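Local coordinates for glycosylation Associate Protein 1 (Streptococcus agalactiae serotype V, PDB 6OYC) that probably serves the accessory Sec system, in a complex with its partner proteins Gap2 and Gap3, in the glycosylation and secretion of a bacterial adhesin, at residues E459-N463 with R489-Y493. Sequence-based numbering, arbitrary orientation.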
# COMPACT_ATOMS: atom_id res chain seq x y z
N GLU A 459 12.61 13.26 15.80
CA GLU A 459 13.04 14.12 16.89
C GLU A 459 14.34 14.79 16.46
O GLU A 459 15.31 14.11 16.13
CB GLU A 459 13.23 13.33 18.19
CG GLU A 459 11.93 12.96 18.90
CD GLU A 459 12.17 12.36 20.27
OE1 GLU A 459 12.53 13.11 21.20
OE2 GLU A 459 12.00 11.12 20.41
N HIS A 460 14.33 16.13 16.42
CA HIS A 460 15.48 16.90 15.99
C HIS A 460 16.75 16.45 16.70
O HIS A 460 16.75 16.23 17.91
CB HIS A 460 15.22 18.39 16.26
CG HIS A 460 16.28 19.30 15.74
ND1 HIS A 460 16.67 19.33 14.42
CD2 HIS A 460 17.02 20.25 16.37
CE1 HIS A 460 17.61 20.25 14.26
NE2 HIS A 460 17.84 20.82 15.42
N ARG A 461 17.83 16.28 15.92
CA ARG A 461 19.16 15.92 16.41
C ARG A 461 19.19 14.59 17.16
O ARG A 461 20.16 14.28 17.86
CB ARG A 461 19.76 17.03 17.29
CG ARG A 461 20.10 18.32 16.53
CD ARG A 461 20.50 19.45 17.49
NE ARG A 461 21.82 19.21 18.07
CZ ARG A 461 22.92 19.85 17.70
NH1 ARG A 461 22.86 20.78 16.75
NH2 ARG A 461 24.08 19.56 18.27
N LYS A 462 18.15 13.78 17.03
CA LYS A 462 18.15 12.43 17.59
C LYS A 462 18.10 11.37 16.51
O LYS A 462 18.90 10.43 16.53
CB LYS A 462 16.95 12.26 18.55
CG LYS A 462 17.05 13.06 19.83
CD LYS A 462 16.11 12.51 20.89
CE LYS A 462 16.09 13.39 22.12
NZ LYS A 462 17.47 13.72 22.58
N ASN A 463 17.16 11.50 15.56
CA ASN A 463 17.08 10.61 14.41
C ASN A 463 16.82 11.41 13.15
O ASN A 463 16.31 10.87 12.16
CB ASN A 463 15.98 9.54 14.60
CG ASN A 463 14.56 10.11 14.54
OD1 ASN A 463 14.30 11.24 14.96
ND2 ASN A 463 13.63 9.31 14.02
N ARG A 489 23.74 7.62 16.86
CA ARG A 489 22.67 7.99 17.79
C ARG A 489 21.31 7.71 17.17
O ARG A 489 20.37 7.31 17.88
CB ARG A 489 22.80 9.47 18.19
CG ARG A 489 21.63 9.97 19.05
CD ARG A 489 22.03 11.11 19.97
NE ARG A 489 22.10 12.37 19.23
CZ ARG A 489 23.23 12.91 18.78
NH1 ARG A 489 24.39 12.32 19.01
NH2 ARG A 489 23.19 14.06 18.11
N SER A 490 21.20 7.88 15.85
CA SER A 490 19.93 7.70 15.16
C SER A 490 19.58 6.22 15.02
O SER A 490 18.44 5.82 15.28
CB SER A 490 19.99 8.37 13.79
OG SER A 490 18.82 8.09 13.04
N LEU A 491 20.55 5.40 14.62
CA LEU A 491 20.34 3.96 14.57
C LEU A 491 19.92 3.42 15.93
O LEU A 491 18.97 2.63 16.04
CB LEU A 491 21.61 3.26 14.07
CG LEU A 491 21.58 1.75 13.83
CD1 LEU A 491 20.24 1.23 13.24
CD2 LEU A 491 22.74 1.41 12.92
N ILE A 492 20.61 3.84 16.98
CA ILE A 492 20.31 3.35 18.32
C ILE A 492 18.93 3.82 18.76
O ILE A 492 18.20 3.09 19.44
CB ILE A 492 21.40 3.82 19.31
CG1 ILE A 492 22.68 3.00 19.11
CG2 ILE A 492 20.90 3.78 20.75
CD1 ILE A 492 23.94 3.75 19.49
N TYR A 493 18.57 5.04 18.38
CA TYR A 493 17.25 5.55 18.72
C TYR A 493 16.18 4.71 18.05
O TYR A 493 15.16 4.37 18.67
CB TYR A 493 17.15 7.01 18.30
CG TYR A 493 15.77 7.63 18.30
CD1 TYR A 493 14.84 7.34 17.30
CD2 TYR A 493 15.41 8.56 19.28
CE1 TYR A 493 13.58 7.92 17.29
CE2 TYR A 493 14.15 9.16 19.27
CZ TYR A 493 13.24 8.83 18.27
OH TYR A 493 11.98 9.41 18.25
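R489 reaches the carbonyl of R461 side-on: NE and NH2 each donate to R461 O at 3.0 Å, and the acceptor lies in the guanidinium plane. A bend at chi3 (78°) turns the NE-NH2 edge toward this oxygen, while NH2 also bonds N486 on the same helix. One residue on, S490 CA makes a C-H...O contact of 3.2 Å with K462 O, and S490 OG, hydrogen-bonded to G446 O, lies 3.4 Å from N463 CA. The carbonyl-bearing loop is a type II beta turn: K462 N bonds E459 O at 3.0 Å, and R461 has the positive phi (59°) expected at its third position. It leads into edge strand 464-466 of the C-terminal parallel sheet, in a family assigned to the GT-B clan, and helix 484-502 packs against this loop. A helical turn after R489, Y493 extends its ring to E459 and N463. N463 OD1 lies over one face, the amide tilted 31° from the ring plane and ND2 3.6 Å from Y493 CE1; OD1 accepts from E459 N at 2.8 Å and ND2 bonds F457 O, fixing the amide's rotation. At the ring's edge, Y493 OH donates to E459 OE2 at 2.8 Å, on the anti side of the carboxylate.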